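Local coordinates for aminotransferase, class IV (Brucella abortus, PDB 4TVI), which probably transfers amino groups between the branched-chain amino acids leucine, isoleucine and valine and 2-oxoglutarate, using a pyridoxal 5'-phosphate cofactor, at residues A34-K40 with D144-E150; S82-N86 with L98-E104. All blocks are in the same frame, centred on the assembly; numbering follows the deposited sequence.

Interaction 1 of 2, residues A34-K40 with D144-E150; sequences AMWTYYK and DFALCLE
The side chains of K40 and D144 cross at nearly a right angle. The ammonium NZ of K40 reaches OD2 of D144 on its syn side at 2.8 Å, a salt bridge. The lysine chain is bent at chi2 and at chi4, and its CG lies over the centre of one face of the Y39 ring. That ring points an edge at F145 O, with Y39 CD1 3.7 Å away. Water 1 joins Y39 OH to D144 OD2. Water 2 ties K40 N to D144 OD1 and F145 O. Strands 35-39 and 143-151 are antiparallel neighbours in the five-stranded sheet of the smaller, N-terminal domain of a class IV aminotransferase. W36 with L149 and Y38 with L147 are hydrogen-bonded pairs. M35 and T37 share a sheet face with C148 and E150, and A53 and A54 of the second subunit pack on that face. M35 SD lies 3.9 Å from C148 SG. The bend at chi3 (-65°) then brings M35 CE to 3.6 Å from E150 CD, where the two chains cross at a slant. On the face of Y38 and L147, Y38 CD2 approaches F145 CE2 at the edge of the phenylalanine ring, 4.4 Å apart.

Interaction 2 of 2, residues S82-N86 with L98-E104; sequences SARAN and LSANDIE
Helix segments 82-86 and 100-104 cross with their axes 8.4 Å apart, at 127° between their N-to-C directions. The backbones come closest at A83 and A100, whose CA atoms are 4.6 Å apart. Here the small methyl of A100 packs on the A83 backbone, with A100 CB 3.7 Å from A83 CA. The second helix starts with a capping box. S99 is the N-cap; its OG accepts from D102 N, and OD2 of D102 accepts in return from S99 N. The contact packs two consecutive helices of the N-terminal domain, joined by a short connection. The first also reaches the cofactor: R84 points away from the second helix, forms a salt bridge with D66 and bonds the phosphate of the PLP-lysine at position 180.

S82, A85 and N86 point toward the second helix. The CB of S82 lies 3.5 Å from A100 O. Its OG lies beside I103 CG2 and E104 CB, but makes its hydrogen bond back to L78 O in its own helix. I103 fits between these residues with its two branches. CG2 meets S82, while I103 CD1 runs on to A85 CB and to N86 OD1, 3.8 Å from the latter. The N86 and I103 side chains run alongside one another, pointing opposite ways.

N86 makes the hydrogen bond across the contact. Its CG is anti to the carbonyl carbon (chi1 -74°), which carries the amide to the start of the second helix. N86 ND2 donates to L98 O over 2.8 Å. The donor lies in the carbonyl plane of L98, but the bond is bent, 138° at the hydrogen, and L98 O is tilted out of the N86 amide plane. OD1 accepts from Y126 OH, which also receives L98 N. The buried amide of N86 thus has a partner at both ends, which fixes its flip: nitrogen toward L98 O, oxygen toward Y126.

From the N terminus, strand 35-39 comes first; its partner, strand 143-151, follows much later in the chain. Interaction 1 closes that long loop, with 103 residues between its segments. Interaction 2 is nested inside it. Its segments are separated by 11 residues, the end of helix 78-91 and the turn that leads into helix 100-111. Strands 64-70 and 120-128 also belong to the long loop, and extend the sheet beyond 143-151. The two contacts have centres 14 Å apart and touch directly. F145 of interaction 1 packs its ring on L98 and I103 of interaction 2, with F145 CE2 3.6 Å from L98 CD1. The helix pair is thereby joined to the sheet.

Interaction 1 of 2, residues A34-K40 with D144-E150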
ATOM      1  N   ALA A  34      26.631  -2.451  -6.400  1.00 37.03           N
ATOM      2  CA  ALA A  34      26.932  -3.558  -5.490  1.00 34.14           C
ATOM      3  C   ALA A  34      25.832  -3.764  -4.449  1.00 29.02           C
ATOM      4  O   ALA A  34      25.399  -2.820  -3.781  1.00 25.00           O
ATOM      5  CB  ALA A  34      28.260  -3.331  -4.809  1.00 37.01           C
ATOM      6  N   MET A  35      25.385  -5.008  -4.309  1.00 25.09           N
ATOM      7  CA  MET A  35      24.249  -5.298  -3.450  1.00 25.16           C
ATOM      8  C   MET A  35      24.387  -6.649  -2.757  1.00 25.09           C
ATOM      9  O   MET A  35      24.773  -7.643  -3.379  1.00 24.81           O
ATOM     10  CB  MET A  35      22.962  -5.255  -4.282  1.00 25.17           C
ATOM     11  CG  MET A  35      21.682  -5.455  -3.508  1.00 25.19           C
ATOM     12  SD  MET A  35      20.234  -5.170  -4.557  1.00 28.69           S
ATOM     13  CE  MET A  35      20.421  -3.425  -4.928  1.00 26.32           C
ATOM     14  N   TRP A  36      24.038  -6.674  -1.473  1.00 21.53           N
ATOM     15  CA  TRP A  36      24.007  -7.903  -0.687  1.00 21.33           C
ATOM     16  C   TRP A  36      22.713  -7.984   0.106  1.00 19.84           C
ATOM     17  O   TRP A  36      22.351  -7.040   0.820  1.00 18.63           O
ATOM     18  CB  TRP A  36      25.198  -7.981   0.272  1.00 23.21           C
ATOM     19  CG  TRP A  36      26.499  -8.377  -0.357  1.00 27.10           C
ATOM     20  CD1 TRP A  36      27.524  -7.545  -0.713  1.00 28.27           C
ATOM     21  CD2 TRP A  36      26.932  -9.707  -0.684  1.00 28.98           C
ATOM     22  NE1 TRP A  36      28.560  -8.273  -1.248  1.00 27.37           N
ATOM     23  CE2 TRP A  36      28.223  -9.601  -1.242  1.00 29.28           C
ATOM     24  CE3 TRP A  36      26.350 -10.974  -0.565  1.00 28.18           C
ATOM     25  CZ2 TRP A  36      28.944 -10.717  -1.678  1.00 30.27           C
ATOM     26  CZ3 TRP A  36      27.063 -12.076  -1.002  1.00 30.35           C
ATOM     27  CH2 TRP A  36      28.346 -11.941  -1.552  1.00 30.75           C
ATOM     28  N   THR A  37      22.013  -9.105  -0.018  1.00 17.62           N
ATOM     29  CA  THR A  37      20.737  -9.269   0.663  1.00 19.67           C
ATOM     30  C   THR A  37      20.726 -10.518   1.538  1.00 20.06           C
ATOM     31  O   THR A  37      21.073 -11.606   1.080  1.00 24.31           O
ATOM     32  CB  THR A  37      19.574  -9.343  -0.351  1.00 22.05           C
ATOM     33  OG1 THR A  37      19.577  -8.172  -1.173  1.00 24.11           O
ATOM     34  CG2 THR A  37      18.231  -9.459   0.364  1.00 18.93           C
ATOM     35  N   TYR A  38      20.315 -10.360   2.794  1.00 17.95           N
ATOM     36  CA  TYR A  38      20.140 -11.503   3.683  1.00 19.47           C
ATOM     37  C   TYR A  38      18.707 -11.999   3.573  1.00 20.86           C
ATOM     38  O   TYR A  38      17.764 -11.259   3.849  1.00 21.89           O
ATOM     39  CB  TYR A  38      20.465 -11.134   5.132  1.00 21.28           C
ATOM     40  CG  TYR A  38      20.416 -12.307   6.083  1.00 22.53           C
ATOM     41  CD1 TYR A  38      21.531 -13.112   6.287  1.00 26.02           C
ATOM     42  CD2 TYR A  38      19.247 -12.624   6.761  1.00 23.94           C
ATOM     43  CE1 TYR A  38      21.483 -14.195   7.152  1.00 28.44           C
ATOM     44  CE2 TYR A  38      19.189 -13.698   7.626  1.00 26.00           C
ATOM     45  CZ  TYR A  38      20.305 -14.480   7.820  1.00 29.00           C
ATOM     46  OH  TYR A  38      20.230 -15.550   8.683  1.00 31.55           O
ATOM     47  N   TYR A  39      18.548 -13.245   3.150  1.00 20.23           N
ATOM     48  CA  TYR A  39      17.221 -13.821   2.938  1.00 23.41           C
ATOM     49  C   TYR A  39      17.294 -15.330   3.093  1.00 25.75           C
ATOM     50  O   TYR A  39      18.199 -15.966   2.551  1.00 29.05           O
ATOM     51  CB  TYR A  39      16.682 -13.450   1.553  1.00 20.79           C
ATOM     52  CG  TYR A  39      15.354 -14.091   1.192  1.00 21.37           C
ATOM     53  CD1 TYR A  39      14.194 -13.789   1.901  1.00 19.12           C
ATOM     54  CD2 TYR A  39      15.262 -14.995   0.139  1.00 20.98           C
ATOM     55  CE1 TYR A  39      12.977 -14.369   1.568  1.00 20.54           C
ATOM     56  CE2 TYR A  39      14.051 -15.586  -0.202  1.00 22.43           C
ATOM     57  CZ  TYR A  39      12.910 -15.269   0.516  1.00 23.52           C
ATOM     58  OH  TYR A  39      11.705 -15.852   0.180  1.00 21.50           O
ATOM     59  N   LYS A  40      16.354 -15.893   3.846  1.00 24.74           N
ATOM     60  CA  LYS A  40      16.355 -17.321   4.147  1.00 25.89           C
ATOM     61  C   LYS A  40      17.721 -17.808   4.635  1.00 23.66           C
ATOM     62  O   LYS A  40      18.267 -18.770   4.107  1.00 23.87           O
ATOM     63  CB  LYS A  40      15.916 -18.128   2.921  1.00 27.60           C
ATOM     64  CG  LYS A  40      14.473 -17.894   2.504  1.00 30.72           C
ATOM     65  CD  LYS A  40      13.647 -19.165   2.612  1.00 33.30           C
ATOM     66  CE  LYS A  40      12.167 -18.883   2.386  1.00 35.37           C
ATOM     67  NZ  LYS A  40      11.541 -18.284   3.606  1.00 35.90           N
ATOM     68  N   ASP A 144       8.021 -13.060   7.356  1.00 15.59           N
ATOM     69  CA  ASP A 144       9.388 -13.355   6.945  1.00 20.09           C
ATOM     70  C   ASP A 144      10.211 -12.070   6.890  1.00 18.22           C
ATOM     71  O   ASP A 144       9.667 -10.969   6.955  1.00 14.80           O
ATOM     72  CB  ASP A 144       9.411 -14.072   5.592  1.00 18.57           C
ATOM     73  CG  ASP A 144      10.640 -14.956   5.422  1.00 21.80           C
ATOM     74  OD1 ASP A 144      11.566 -14.878   6.265  1.00 21.31           O
ATOM     75  OD2 ASP A 144      10.672 -15.746   4.457  1.00 21.06           O
ATOM     76  N   PHE A 145      11.524 -12.218   6.753  1.00 17.84           N
ATOM     77  CA  PHE A 145      12.442 -11.090   6.843  1.00 17.07           C
ATOM     78  C   PHE A 145      13.458 -11.079   5.710  1.00 18.53           C
ATOM     79  O   PHE A 145      13.853 -12.132   5.202  1.00 22.67           O
ATOM     80  CB  PHE A 145      13.161 -11.127   8.195  1.00 16.68           C
ATOM     81  CG  PHE A 145      14.255 -10.104   8.348  1.00 17.57           C
ATOM     82  CD1 PHE A 145      13.959  -8.804   8.725  1.00 15.33           C
ATOM     83  CD2 PHE A 145      15.582 -10.453   8.153  1.00 18.57           C
ATOM     84  CE1 PHE A 145      14.961  -7.867   8.883  1.00 15.66           C
ATOM     85  CE2 PHE A 145      16.595  -9.515   8.312  1.00 18.30           C
ATOM     86  CZ  PHE A 145      16.284  -8.223   8.676  1.00 17.47           C
ATOM     87  N   ALA A 146      13.876  -9.885   5.313  1.00 14.94           N
ATOM     88  CA  ALA A 146      15.011  -9.740   4.412  1.00 17.93           C
ATOM     89  C   ALA A 146      15.720  -8.427   4.707  1.00 18.65           C
ATOM     90  O   ALA A 146      15.083  -7.423   5.029  1.00 18.38           O
ATOM     91  CB  ALA A 146      14.575  -9.809   2.957  1.00 14.46           C
ATOM     92  N   LEU A 147      17.046  -8.449   4.621  1.00 17.75           N
ATOM     93  CA  LEU A 147      17.856  -7.262   4.862  1.00 18.53           C
ATOM     94  C   LEU A 147      18.674  -6.938   3.618  1.00 20.04           C
ATOM     95  O   LEU A 147      19.606  -7.665   3.270  1.00 22.57           O
ATOM     96  CB  LEU A 147      18.772  -7.475   6.066  1.00 18.07           C
ATOM     97  CG  LEU A 147      19.688  -6.316   6.459  1.00 18.30           C
ATOM     98  CD1 LEU A 147      18.872  -5.060   6.765  1.00 14.51           C
ATOM     99  CD2 LEU A 147      20.537  -6.716   7.650  1.00 17.94           C
ATOM    100  N   CYS A 148      18.327  -5.846   2.952  1.00 19.08           N
ATOM    101  CA  CYS A 148      18.967  -5.498   1.689  1.00 19.54           C
ATOM    102  C   CYS A 148      19.967  -4.358   1.857  1.00 19.56           C
ATOM    103  O   CYS A 148      19.610  -3.259   2.299  1.00 19.47           O
ATOM    104  CB  CYS A 148      17.902  -5.122   0.650  1.00 16.69           C
ATOM    105  SG  CYS A 148      18.553  -4.788  -1.004  1.00 20.84           S
ATOM    106  N   LEU A 149      21.217  -4.633   1.504  1.00 18.48           N
ATOM    107  CA  LEU A 149      22.280  -3.638   1.566  1.00 20.21           C
ATOM    108  C   LEU A 149      22.722  -3.241   0.168  1.00 18.97           C
ATOM    109  O   LEU A 149      23.105  -4.097  -0.637  1.00 16.79           O
ATOM    110  CB  LEU A 149      23.485  -4.161   2.353  1.00 21.54           C
ATOM    111  CG  LEU A 149      23.226  -4.757   3.737  1.00 24.17           C
ATOM    112  CD1 LEU A 149      24.544  -5.050   4.435  1.00 25.81           C
ATOM    113  CD2 LEU A 149      22.343  -3.857   4.578  1.00 23.97           C
ATOM    114  N   GLU A 150      22.651  -1.947  -0.120  1.00 17.44           N
ATOM    115  CA  GLU A 150      23.060  -1.429  -1.419  1.00 19.88           C
ATOM    116  C   GLU A 150      24.181  -0.404  -1.291  1.00 21.23           C
ATOM    117  O   GLU A 150      24.081   0.546  -0.511  1.00 20.99           O
ATOM    118  CB  GLU A 150      21.871  -0.803  -2.150  1.00 22.00           C
ATOM    119  CG  GLU A 150      22.188  -0.371  -3.576  1.00 25.21           C
ATOM    120  CD  GLU A 150      20.953   0.098  -4.329  1.00 27.75           C
ATOM    121  OE1 GLU A 150      19.874   0.188  -3.704  1.00 27.06           O
ATOM    122  OE2 GLU A 150      21.062   0.375  -5.543  1.00 29.93           O
TER
HETATM  123  O   HOH W   1       9.717 -15.660   2.016  1.00 15.36           O
HETATM  124  O   HOH W   2      14.233 -14.735   5.309  1.00 20.40           O

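Interaction 2 of 2, residues S82-N86 with L98-E104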
ATOM      1  N   SER A  82      16.792   0.040  13.440  1.00 19.21           N
ATOM      2  CA  SER A  82      16.558  -1.395  13.590  1.00 18.25           C
ATOM      3  C   SER A  82      15.318  -1.647  14.431  1.00 18.97           C
ATOM      4  O   SER A  82      14.494  -2.509  14.103  1.00 17.29           O
ATOM      5  CB  SER A  82      17.767  -2.081  14.225  1.00 13.39           C
ATOM      6  OG  SER A  82      18.907  -1.949  13.396  1.00 13.39           O
ATOM      7  N   ALA A  83      15.180  -0.876  15.507  1.00 16.40           N
ATOM      8  CA  ALA A  83      14.052  -1.034  16.413  1.00 14.65           C
ATOM      9  C   ALA A  83      12.731  -0.667  15.740  1.00 16.07           C
ATOM     10  O   ALA A  83      11.709  -1.304  15.987  1.00 19.24           O
ATOM     11  CB  ALA A  83      14.257  -0.193  17.662  1.00 16.56           C
ATOM     12  N   ARG A  84      12.742   0.369  14.906  1.00 13.44           N
ATOM     13  CA  ARG A  84      11.499   0.837  14.310  1.00 13.79           C
ATOM     14  C   ARG A  84      10.941  -0.171  13.320  1.00 14.23           C
ATOM     15  O   ARG A  84       9.725  -0.270  13.159  1.00 13.38           O
ATOM     16  CB  ARG A  84      11.689   2.190  13.619  1.00 15.78           C
ATOM     17  CG  ARG A  84      10.365   2.825  13.165  1.00 12.21           C
ATOM     18  CD  ARG A  84      10.569   4.246  12.659  1.00 12.09           C
ATOM     19  NE  ARG A  84      11.433   4.291  11.485  1.00 15.83           N
ATOM     20  CZ  ARG A  84      11.863   5.416  10.921  1.00 16.88           C
ATOM     21  NH1 ARG A  84      11.521   6.591  11.436  1.00 18.07           N
ATOM     22  NH2 ARG A  84      12.645   5.368   9.850  1.00 13.64           N
ATOM     23  N   ALA A  85      11.822  -0.939  12.678  1.00 15.55           N
ATOM     24  CA  ALA A  85      11.374  -1.980  11.754  1.00 16.43           C
ATOM     25  C   ALA A  85      10.438  -2.951  12.466  1.00 16.81           C
ATOM     26  O   ALA A  85       9.408  -3.343  11.917  1.00 16.67           O
ATOM     27  CB  ALA A  85      12.561  -2.724  11.152  1.00 14.20           C
ATOM     28  N   ASN A  86      10.787  -3.321  13.698  1.00 15.54           N
ATOM     29  CA  ASN A  86       9.924  -4.199  14.484  1.00 16.15           C
ATOM     30  C   ASN A  86       8.619  -3.514  14.866  1.00 18.21           C
ATOM     31  O   ASN A  86       7.558  -4.143  14.852  1.00 16.59           O
ATOM     32  CB  ASN A  86      10.647  -4.695  15.736  1.00 14.14           C
ATOM     33  CG  ASN A  86      11.699  -5.741  15.417  1.00 17.64           C
ATOM     34  OD1 ASN A  86      11.764  -6.242  14.295  1.00 15.96           O
ATOM     35  ND2 ASN A  86      12.516  -6.089  16.405  1.00 17.14           N
ATOM     36  N   LEU A  98      12.979 -11.109  14.268  1.00 19.55           N
ATOM     37  CA  LEU A  98      14.266 -10.774  14.881  1.00 19.75           C
ATOM     38  C   LEU A  98      14.141  -9.645  15.905  1.00 20.91           C
ATOM     39  O   LEU A  98      13.328  -8.735  15.749  1.00 19.87           O
ATOM     40  CB  LEU A  98      15.289 -10.387  13.812  1.00 20.06           C
ATOM     41  CG  LEU A  98      15.651 -11.423  12.747  1.00 24.14           C
ATOM     42  CD1 LEU A  98      16.591 -10.812  11.722  1.00 24.22           C
ATOM     43  CD2 LEU A  98      16.292 -12.634  13.396  1.00 26.22           C
ATOM     44  N   SER A  99      14.953  -9.703  16.954  1.00 20.44           N
ATOM     45  CA  SER A  99      15.032  -8.594  17.889  1.00 19.75           C
ATOM     46  C   SER A  99      15.702  -7.417  17.197  1.00 17.56           C
ATOM     47  O   SER A  99      16.319  -7.581  16.140  1.00 15.79           O
ATOM     48  CB  SER A  99      15.816  -8.989  19.136  1.00 22.03           C
ATOM     49  OG  SER A  99      17.179  -9.188  18.814  1.00 21.00           O
ATOM     50  N   ALA A 100      15.589  -6.234  17.789  1.00 16.38           N
ATOM     51  CA  ALA A 100      16.230  -5.046  17.232  1.00 16.99           C
ATOM     52  C   ALA A 100      17.746  -5.225  17.187  1.00 16.17           C
ATOM     53  O   ALA A 100      18.395  -4.855  16.206  1.00 14.95           O
ATOM     54  CB  ALA A 100      15.864  -3.813  18.043  1.00 15.10           C
ATOM     55  N   ASN A 101      18.297  -5.817  18.241  1.00 18.50           N
ATOM     56  CA  ASN A 101      19.726  -6.113  18.302  1.00 19.75           C
ATOM     57  C   ASN A 101      20.155  -7.133  17.250  1.00 19.60           C
ATOM     58  O   ASN A 101      21.261  -7.038  16.709  1.00 17.37           O
ATOM     59  CB  ASN A 101      20.109  -6.605  19.697  1.00 21.71           C
ATOM     60  CG  ASN A 101      20.339  -5.470  20.668  1.00 26.92           C
ATOM     61  OD1 ASN A 101      20.388  -4.306  20.275  1.00 27.89           O
ATOM     62  ND2 ASN A 101      20.472  -5.800  21.948  1.00 31.15           N
ATOM     63  N   ASP A 102      19.289  -8.109  16.976  1.00 18.69           N
ATOM     64  CA  ASP A 102      19.547  -9.089  15.923  1.00 20.89           C
ATOM     65  C   ASP A 102      19.726  -8.403  14.571  1.00 20.79           C
ATOM     66  O   ASP A 102      20.689  -8.675  13.852  1.00 19.24           O
ATOM     67  CB  ASP A 102      18.403 -10.109  15.814  1.00 20.00           C
ATOM     68  CG  ASP A 102      18.387 -11.112  16.951  1.00 23.77           C
ATOM     69  OD1 ASP A 102      19.450 -11.360  17.564  1.00 25.59           O
ATOM     70  OD2 ASP A 102      17.298 -11.656  17.230  1.00 24.28           O
ATOM     71  N   ILE A 103      18.792  -7.512  14.241  1.00 19.72           N
ATOM     72  CA  ILE A 103      18.820  -6.788  12.975  1.00 18.73           C
ATOM     73  C   ILE A 103      20.076  -5.926  12.870  1.00 21.58           C
ATOM     74  O   ILE A 103      20.728  -5.892  11.826  1.00 23.97           O
ATOM     75  CB  ILE A 103      17.564  -5.905  12.801  1.00 16.85           C
ATOM     76  CG1 ILE A 103      16.322  -6.782  12.623  1.00 16.07           C
ATOM     77  CG2 ILE A 103      17.725  -4.940  11.622  1.00 13.41           C
ATOM     78  CD1 ILE A 103      15.043  -5.988  12.373  1.00 17.08           C
ATOM     79  N   GLU A 104      20.417  -5.238  13.955  1.00 19.23           N
ATOM     80  CA  GLU A 104      21.606  -4.393  13.967  1.00 17.93           C
ATOM     81  C   GLU A 104      22.872  -5.228  13.782  1.00 17.68           C
ATOM     82  O   GLU A 104      23.743  -4.881  12.983  1.00 15.78           O
ATOM     83  CB  GLU A 104      21.694  -3.592  15.268  1.00 17.13           C
ATOM     84  CG  GLU A 104      22.990  -2.807  15.407  1.00 21.46           C
ATOM     85  CD  GLU A 104      23.015  -1.904  16.633  1.00 23.38           C
ATOM     86  OE1 GLU A 104      21.991  -1.813  17.339  1.00 22.26           O
ATOM     87  OE2 GLU A 104      24.064  -1.273  16.881  1.00 28.33           O
TER